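Local coordinates for ketosynthase (PDB 6KXD), which probably catalyses the decarboxylative condensation of malonyl-ACP with a growing acyl-ACP chain in a highly reducing type II polyketide synthase, at residues A[19-24]-A[331-336]; A[56-61]-A[231-236]; A[75-80]-A[197-202]. All blocks are in the same frame, centred on the assembly; numbering follows the deposited sequence.

Contact 1 of 3, residues A[19-24]-A[331-336]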
loop_
_atom_site.group_PDB
_atom_site.type_symbol
_atom_site.label_atom_id
_atom_site.label_comp_id
_atom_site.label_asym_id
_atom_site.label_seq_id
_atom_site.Cartn_x
_atom_site.Cartn_y
_atom_site.Cartn_z
ATOM N N SER A 19 13.851 -4.478 15.006
ATOM C CA SER A 19 14.800 -3.733 14.180
ATOM C C SER A 19 16.187 -4.344 14.326
ATOM O O SER A 19 16.455 -5.101 15.274
ATOM C CB SER A 19 14.811 -2.265 14.554
ATOM O OG SER A 19 15.775 -1.995 15.557
ATOM N N SER A 20 17.047 -3.926 13.399
ATOM C CA SER A 20 18.417 -4.352 13.307
ATOM C C SER A 20 19.233 -3.800 14.484
ATOM O O SER A 20 20.321 -4.290 14.662
ATOM C CB SER A 20 19.014 -3.962 11.967
ATOM O OG SER A 20 19.053 -2.554 11.852
ATOM N N ILE A 21 18.718 -2.808 15.238
ATOM C CA ILE A 21 19.413 -2.190 16.362
ATOM C C ILE A 21 18.655 -2.391 17.676
ATOM O O ILE A 21 18.935 -1.676 18.676
ATOM C CB ILE A 21 19.708 -0.695 16.128
ATOM C CG1 ILE A 21 18.460 0.194 16.187
ATOM C CG2 ILE A 21 20.475 -0.534 14.826
ATOM C CD1 ILE A 21 18.749 1.662 16.158
ATOM N N GLY A 22 17.703 -3.329 17.704
ATOM C CA GLY A 22 16.942 -3.542 18.912
ATOM C C GLY A 22 15.482 -3.889 18.666
ATOM O O GLY A 22 14.855 -3.416 17.717
ATOM N N THR A 23 14.957 -4.712 19.570
ATOM C CA THR A 23 13.594 -5.257 19.557
ATOM C C THR A 23 12.905 -4.796 20.838
ATOM O O THR A 23 13.423 -4.997 21.929
ATOM C CB THR A 23 13.643 -6.783 19.427
ATOM O OG1 THR A 23 14.141 -7.121 18.133
ATOM C CG2 THR A 23 12.291 -7.426 19.635
ATOM N N GLY A 24 11.763 -4.129 20.692
ATOM C CA GLY A 24 11.055 -3.490 21.768
ATOM C C GLY A 24 11.492 -2.055 21.950
ATOM O O GLY A 24 12.585 -1.700 21.541
ATOM N N LYS A 331 18.668 5.894 9.063
ATOM C CA LYS A 331 19.127 4.809 8.226
ATOM C C LYS A 331 20.653 4.632 8.317
ATOM O O LYS A 331 21.184 3.619 7.869
ATOM C CB LYS A 331 18.749 5.044 6.759
ATOM C CG LYS A 331 17.247 4.998 6.478
ATOM C CD LYS A 331 16.925 5.167 5.025
ATOM C CE LYS A 331 15.435 5.102 4.755
ATOM N NZ LYS A 331 14.744 6.245 5.378
ATOM N N SER A 332 21.338 5.628 8.871
ATOM C CA SER A 332 22.760 5.461 9.114
ATOM C C SER A 332 22.929 4.259 10.048
ATOM O O SER A 332 23.797 3.451 9.808
ATOM C CB SER A 332 23.380 6.698 9.662
ATOM O OG SER A 332 22.839 7.027 10.924
ATOM N N MET A 333 21.995 4.118 11.012
ATOM C CA MET A 333 22.009 3.024 11.956
ATOM C C MET A 333 21.228 1.813 11.423
ATOM O O MET A 333 21.730 0.704 11.414
ATOM C CB MET A 333 21.411 3.462 13.287
ATOM C CG MET A 333 22.236 4.485 14.017
ATOM S SD MET A 333 21.347 5.210 15.419
ATOM C CE MET A 333 20.330 6.434 14.583
ATOM N N LEU A 334 19.966 2.014 11.001
ATOM C CA LEU A 334 19.095 0.875 10.588
ATOM C C LEU A 334 19.467 0.296 9.238
ATOM O O LEU A 334 19.038 -0.778 8.903
ATOM C CB LEU A 334 17.661 1.383 10.550
ATOM C CG LEU A 334 17.122 1.769 11.912
ATOM C CD1 LEU A 334 15.684 2.233 11.819
ATOM C CD2 LEU A 334 17.232 0.596 12.867
ATOM N N GLY A 335 20.222 1.042 8.430
ATOM C CA GLY A 335 20.225 0.749 7.045
ATOM C C GLY A 335 18.847 1.102 6.489
ATOM O O GLY A 335 18.035 1.763 7.165
ATOM N N HIS A 336 18.585 0.673 5.273
ATOM C CA HIS A 336 17.336 1.038 4.631
ATOM C C HIS A 336 16.358 -0.118 4.830
ATOM O O HIS A 336 16.448 -1.108 4.094
ATOM C CB HIS A 336 17.575 1.360 3.159
ATOM C CG HIS A 336 16.375 1.959 2.508
ATOM N ND1 HIS A 336 15.114 1.902 3.097
ATOM C CD2 HIS A 336 16.233 2.631 1.349
ATOM C CE1 HIS A 336 14.238 2.505 2.305
ATOM N NE2 HIS A 336 14.901 2.956 1.218
HETATM O O HOH W 1 17.510 -2.828 9.295
#
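Ile21 packs its side chain against Leu334 and Met333. It sits in a type I beta turn, Ser19 to Gly22, which leaves core strand 10-19 of this thiolase-like fold. Its partners close the short helix 331-334. The side chains of Ile21 and Leu334 cross at about a right angle. Ile21 CB stands back, 4.3 Å from Leu334 CD2. Ile21 CG1 lies between the backbone N and the carbonyl carbon (chi1 72°) and comes to 3.6 Å from Leu334 CD2. Ile21 CD1, at the tip, lies 3.8 Å from Leu334 CD2 and also meets Met333 CB. The other branch, Ile21 CG2, lies 3.8 Å from Met333 O. Leu334 CD2 is met by all three carbons beyond Ile21 CB. Tyr28 of helix 24-34 touches both Ile21 and Leu334. The turn is braced from within by an ST turn, in which Ile21 N donates to Ser19 OG at 3.1 Å. The hydroxyl of Ser19 donates to Gly22 O, in the carbonyl plane and on a lone pair. A water joins the helix end to the turn: it donates to Leu334 O at 2.6 Å and lies 3.0 Å from Ser20 OG.

Contact 2 of 3, residues A[56-61]-A[231-236]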
loop_
_atom_site.group_PDB
_atom_site.type_symbol
_atom_site.label_atom_id
_atom_site.label_comp_id
_atom_site.label_asym_id
_atom_site.label_seq_id
_atom_site.Cartn_x
_atom_site.Cartn_y
_atom_site.Cartn_z
ATOM N N CYS A 56 21.376 -5.110 7.024
ATOM C CA CYS A 56 21.025 -4.794 8.369
ATOM C C CYS A 56 19.855 -5.676 8.782
ATOM O O CYS A 56 18.724 -5.183 8.938
ATOM C CB CYS A 56 20.663 -3.330 8.555
ATOM S SG CYS A 56 22.083 -2.227 8.310
ATOM N N GLU A 57 20.148 -6.964 8.942
ATOM C CA GLU A 57 19.154 -7.926 9.337
ATOM C C GLU A 57 18.806 -7.754 10.806
ATOM O O GLU A 57 19.561 -7.173 11.614
ATOM C CB GLU A 57 19.625 -9.355 9.129
ATOM C CG GLU A 57 19.542 -9.815 7.709
ATOM C CD GLU A 57 20.050 -11.226 7.531
ATOM O OE1 GLU A 57 20.350 -11.865 8.567
ATOM O OE2 GLU A 57 20.123 -11.694 6.383
ATOM N N VAL A 58 17.609 -8.253 11.145
ATOM C CA VAL A 58 17.239 -8.463 12.504
ATOM C C VAL A 58 17.952 -9.748 12.912
ATOM O O VAL A 58 17.807 -10.800 12.280
ATOM C CB VAL A 58 15.715 -8.541 12.716
ATOM C CG1 VAL A 58 15.358 -9.051 14.105
ATOM C CG2 VAL A 58 15.064 -7.184 12.492
ATOM N N PRO A 59 18.814 -9.680 13.937
ATOM C CA PRO A 59 19.748 -10.780 14.205
ATOM C C PRO A 59 19.115 -12.051 14.806
ATOM O O PRO A 59 19.404 -13.164 14.320
ATOM C CB PRO A 59 20.740 -10.093 15.164
ATOM C CG PRO A 59 19.924 -9.097 15.906
ATOM C CD PRO A 59 18.964 -8.550 14.866
ATOM N N ASP A 60 18.251 -11.881 15.814
ATOM C CA ASP A 60 17.880 -12.992 16.682
ATOM C C ASP A 60 16.378 -12.956 16.981
ATOM O O ASP A 60 15.955 -13.014 18.137
ATOM C CB ASP A 60 18.727 -12.990 17.960
ATOM C CG ASP A 60 20.121 -13.584 17.786
ATOM O OD1 ASP A 60 20.250 -14.602 17.061
ATOM O OD2 ASP A 60 21.072 -13.023 18.368
ATOM N N PHE A 61 15.584 -12.963 15.909
ATOM C CA PHE A 61 14.153 -12.881 15.983
ATOM C C PHE A 61 13.554 -14.195 16.504
ATOM O O PHE A 61 13.764 -15.249 15.931
ATOM C CB PHE A 61 13.596 -12.590 14.588
ATOM C CG PHE A 61 12.097 -12.565 14.519
ATOM C CD1 PHE A 61 11.379 -11.691 15.316
ATOM C CD2 PHE A 61 11.423 -13.353 13.601
ATOM C CE1 PHE A 61 9.994 -11.647 15.242
ATOM C CE2 PHE A 61 10.041 -13.310 13.538
ATOM C CZ PHE A 61 9.342 -12.447 14.345
ATOM N N THR A 231 20.675 -2.679 2.662
ATOM C CA THR A 231 19.284 -3.175 2.753
ATOM C C THR A 231 19.047 -3.654 4.187
ATOM O O THR A 231 19.961 -4.163 4.869
ATOM C CB THR A 231 19.012 -4.278 1.738
ATOM O OG1 THR A 231 19.758 -5.435 2.086
ATOM C CG2 THR A 231 19.356 -3.903 0.318
ATOM N N GLY A 232 17.835 -3.392 4.665
ATOM C CA GLY A 232 17.426 -3.606 6.001
ATOM C C GLY A 232 16.049 -4.229 6.034
ATOM O O GLY A 232 15.538 -4.680 5.020
ATOM N N GLU A 233 15.534 -4.358 7.251
ATOM C CA GLU A 233 14.304 -5.001 7.467
ATOM C C GLU A 233 13.823 -4.705 8.879
ATOM O O GLU A 233 14.464 -4.014 9.660
ATOM C CB GLU A 233 14.454 -6.503 7.255
ATOM C CG GLU A 233 15.471 -7.164 8.202
ATOM C CD GLU A 233 15.401 -8.669 8.224
ATOM O OE1 GLU A 233 14.915 -9.271 7.247
ATOM O OE2 GLU A 233 15.820 -9.238 9.248
ATOM N N GLY A 234 12.648 -5.241 9.185
ATOM C CA GLY A 234 12.080 -5.065 10.475
ATOM C C GLY A 234 10.653 -4.584 10.391
ATOM O O GLY A 234 10.047 -4.640 9.374
ATOM N N ALA A 235 10.117 -4.169 11.527
ATOM C CA ALA A 235 8.772 -3.658 11.570
ATOM C C ALA A 235 8.701 -2.608 12.664
ATOM O O ALA A 235 9.304 -2.736 13.750
ATOM C CB ALA A 235 7.821 -4.798 11.812
ATOM N N GLY A 236 7.961 -1.544 12.372
ATOM C CA GLY A 236 7.530 -0.652 13.362
ATOM C C GLY A 236 6.042 -0.522 13.302
ATOM O O GLY A 236 5.491 -0.322 12.215
HETATM O O HOH W 1 17.510 -2.828 9.295
#
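The loop at Cys56 runs beside the residues that lead into core strand 234-242, with the CA atoms of Cys56 and Gly232 4.5 Å apart, and Cys56 N donates to Thr231 O at 2.7 Å. The strand belongs to the central sheet of the thiolase-like fold. Past this point the loop is held by a side chain, that of Glu233. A chi1 of 60° sets Glu233 CG over its own backbone, flanked by N and C, and beyond CG the chain is extended. The carboxylate reaches the loop backbone, where Glu233 OE2 accepts from Val58 N at 2.8 Å. This bond is nearly straight, 168° at the hydrogen. The N-H meets OE2 on its anti side, 16° out of the carboxylate plane. Val58 CB also touches Glu233 OE2, at 3.5 Å.

The buried charge has further partners. Tyr81 OH is hydrogen-bonded to OE2, while OE1 forms a salt bridge with Arg44 and accepts from Val200 N. An alanine in place of Glu233 would probably leave Val58 N without its acceptor and Arg44 without this counter-charge. Glu57 brings a second acid close, with Glu57 OE1 5.3 Å from Glu233 OE2. Glu57 OE1 is hydrogen-bonded to Thr43 OG1, and Glu57 OE2 to Arg44 N.

Val58 CG2 rests 4.2 Å from Gly234 CA. At the positive phi of Gly234 a CB would press against the carbonyl O of Glu233, so glycine suits the position. A water links the two backbones: it donates to Cys56 O at 2.7 Å and accepts from Glu233 N at 3.2 Å.

Contact 3 of 3, residues A[75-80]-A[197-202]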
loop_
_atom_site.group_PDB
_atom_site.type_symbol
_atom_site.label_atom_id
_atom_site.label_comp_id
_atom_site.label_asym_id
_atom_site.label_seq_id
_atom_site.Cartn_x
_atom_site.Cartn_y
_atom_site.Cartn_z
ATOM N N MET A 75 2.702 -16.845 7.411
ATOM C CA MET A 75 3.382 -15.555 7.174
ATOM C C MET A 75 4.794 -15.842 6.713
ATOM O O MET A 75 5.408 -16.794 7.209
ATOM C CB MET A 75 3.519 -14.765 8.462
ATOM C CG MET A 75 2.228 -14.501 9.144
ATOM S SD MET A 75 2.422 -13.942 10.800
ATOM C CE MET A 75 2.585 -15.499 11.684
ATOM N N GLY A 76 5.335 -14.981 5.848
ATOM C CA GLY A 76 6.737 -14.932 5.724
ATOM C C GLY A 76 7.322 -14.041 6.785
ATOM O O GLY A 76 6.643 -13.567 7.695
ATOM N N ARG A 77 8.607 -13.762 6.641
ATOM C CA ARG A 77 9.308 -13.031 7.631
ATOM C C ARG A 77 8.707 -11.633 7.836
ATOM O O ARG A 77 8.646 -11.127 8.943
ATOM C CB ARG A 77 10.790 -13.006 7.238
ATOM C CG ARG A 77 11.698 -12.493 8.340
ATOM C CD ARG A 77 11.680 -13.346 9.606
ATOM N NE ARG A 77 12.662 -14.424 9.554
ATOM C CZ ARG A 77 13.840 -14.440 10.177
ATOM N NH1 ARG A 77 14.261 -13.404 10.883
ATOM N NH2 ARG A 77 14.595 -15.521 10.089
ATOM N N ALA A 78 8.333 -10.942 6.750
ATOM C CA ALA A 78 7.885 -9.591 6.939
ATOM C C ALA A 78 6.605 -9.593 7.794
ATOM O O ALA A 78 6.436 -8.730 8.658
ATOM C CB ALA A 78 7.646 -8.923 5.620
ATOM N N GLY A 79 5.720 -10.536 7.489
ATOM C CA GLY A 79 4.448 -10.705 8.217
ATOM C C GLY A 79 4.714 -11.024 9.671
ATOM O O GLY A 79 4.120 -10.469 10.554
ATOM N N GLN A 80 5.701 -11.884 9.919
ATOM C CA GLN A 80 6.046 -12.184 11.287
ATOM C C GLN A 80 6.526 -10.924 11.990
ATOM O O GLN A 80 6.105 -10.628 13.088
ATOM C CB GLN A 80 7.040 -13.342 11.389
ATOM C CG GLN A 80 6.484 -14.622 10.819
ATOM C CD GLN A 80 7.534 -15.706 10.811
ATOM O OE1 GLN A 80 8.553 -15.599 11.485
ATOM N NE2 GLN A 80 7.245 -16.766 10.105
ATOM N N ALA A 197 6.663 -2.815 7.610
ATOM C CA ALA A 197 7.341 -4.073 7.804
ATOM C C ALA A 197 7.972 -4.482 6.488
ATOM O O ALA A 197 7.358 -4.316 5.443
ATOM C CB ALA A 197 6.358 -5.134 8.214
ATOM N N ASP A 198 9.182 -5.044 6.554
ATOM C CA ASP A 198 9.770 -5.665 5.430
ATOM C C ASP A 198 10.823 -6.670 5.900
ATOM O O ASP A 198 11.205 -6.648 7.054
ATOM C CB ASP A 198 10.463 -4.647 4.535
ATOM C CG ASP A 198 9.940 -4.765 3.124
ATOM O OD1 ASP A 198 10.023 -5.898 2.540
ATOM O OD2 ASP A 198 9.389 -3.756 2.691
ATOM N N ALA A 199 11.238 -7.533 4.989
ATOM C CA ALA A 199 12.204 -8.544 5.293
ATOM C C ALA A 199 13.289 -8.500 4.233
ATOM O O ALA A 199 12.998 -8.406 3.052
ATOM C CB ALA A 199 11.549 -9.890 5.336
ATOM N N VAL A 200 14.533 -8.673 4.689
ATOM C CA VAL A 200 15.663 -8.748 3.778
ATOM C C VAL A 200 15.422 -9.857 2.756
ATOM O O VAL A 200 14.943 -10.965 3.044
ATOM C CB VAL A 200 16.986 -8.895 4.555
ATOM C CG1 VAL A 200 18.105 -9.455 3.687
ATOM C CG2 VAL A 200 17.377 -7.572 5.183
ATOM N N CYS A 201 15.711 -9.538 1.498
ATOM C CA CYS A 201 15.522 -10.496 0.461
ATOM C C CYS A 201 16.541 -10.255 -0.655
ATOM O O CYS A 201 17.115 -9.179 -0.772
ATOM C CB CYS A 201 14.120 -10.469 -0.133
ATOM S SG CYS A 201 13.671 -8.825 -0.765
ATOM N N ARG A 202 16.687 -11.283 -1.470
ATOM C CA ARG A 202 17.583 -11.245 -2.597
ATOM C C ARG A 202 17.106 -10.184 -3.605
ATOM O O ARG A 202 17.925 -9.443 -4.143
ATOM C CB ARG A 202 17.656 -12.641 -3.187
ATOM C CG ARG A 202 18.428 -12.741 -4.483
ATOM C CD ARG A 202 18.234 -14.149 -5.002
ATOM N NE ARG A 202 19.092 -14.398 -6.142
ATOM C CZ ARG A 202 20.145 -15.199 -6.135
ATOM N NH1 ARG A 202 20.633 -15.666 -4.996
ATOM N NH2 ARG A 202 20.659 -15.580 -7.285
#
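The first turn of helix 77-93 comes down on the end of strand 191-198, bringing the CA atoms of Ala78 and Asp198 to 4.6 Å. Gly76 is the N-cap of the helix, and Gln80 N closes the first turn on Gly76 O. Ala197, in the strand, and Ala199, just past its end, point to the helix, while Asp198 between them points away.

Ala78 takes the middle place. Ala78 CB points at the strand end and lies 3.9 Å from Asp198 CA, a backbone atom. Two methyls of segment 197-202 meet the helix backbone in return. Ala197 CB is 3.6 Å from Ala78 O, and Ala199 CB is 3.7 Å from Ala78 N. Ala199 CB also touches Arg77 CB at 3.7 Å and Ala78 CB at 4.0 Å. Arg77 CG, anti to the backbone N (chi1 -169°), comes to 4.0 Å from Ala199 CB. Only these two side-chain carbons of Arg77 reach that methyl; the chain then bends off, and its NH1 is hydrogen-bonded to Tyr81 OH.

Several polar atoms find partners outside the two segments. Glu115 accepts from Ala78 N and Gly79 N, two amides of the first helical turn. Asp198 OD2 accepts from the amides of Thr112, Asp113 and Gly339. Asp198 OD1 accepts from Ala199 N at 3.2 Å through the anti lone pair. Further along, Arg202 forms a cation-pi contact with Tyr136 of the neighbouring subunit. A helix lying this close on a core strand, with alanines between, belongs to the layered helix and sheet architecture of the thiolase-like fold.

How the contacts relate
The three contacts lie in one ketosynthase domain, and all reach its mixed central sheet. Contacts 1 and 2 have centres about 7 Å apart and touch; they share one water. Contacts 2 and 3 have centres about 9 Å apart and meet through neighbouring strands 191-198 and 234-242, where Gly234 N probably bonds to Asp198 O. Contacts 1 and 3 have centres about 15 Å apart and do not touch. Along the chain, 75-80 with 197-202 lies within the span of contact 2, itself within that of contact 1. Sequence-distant pieces are thus brought together in a continuous row.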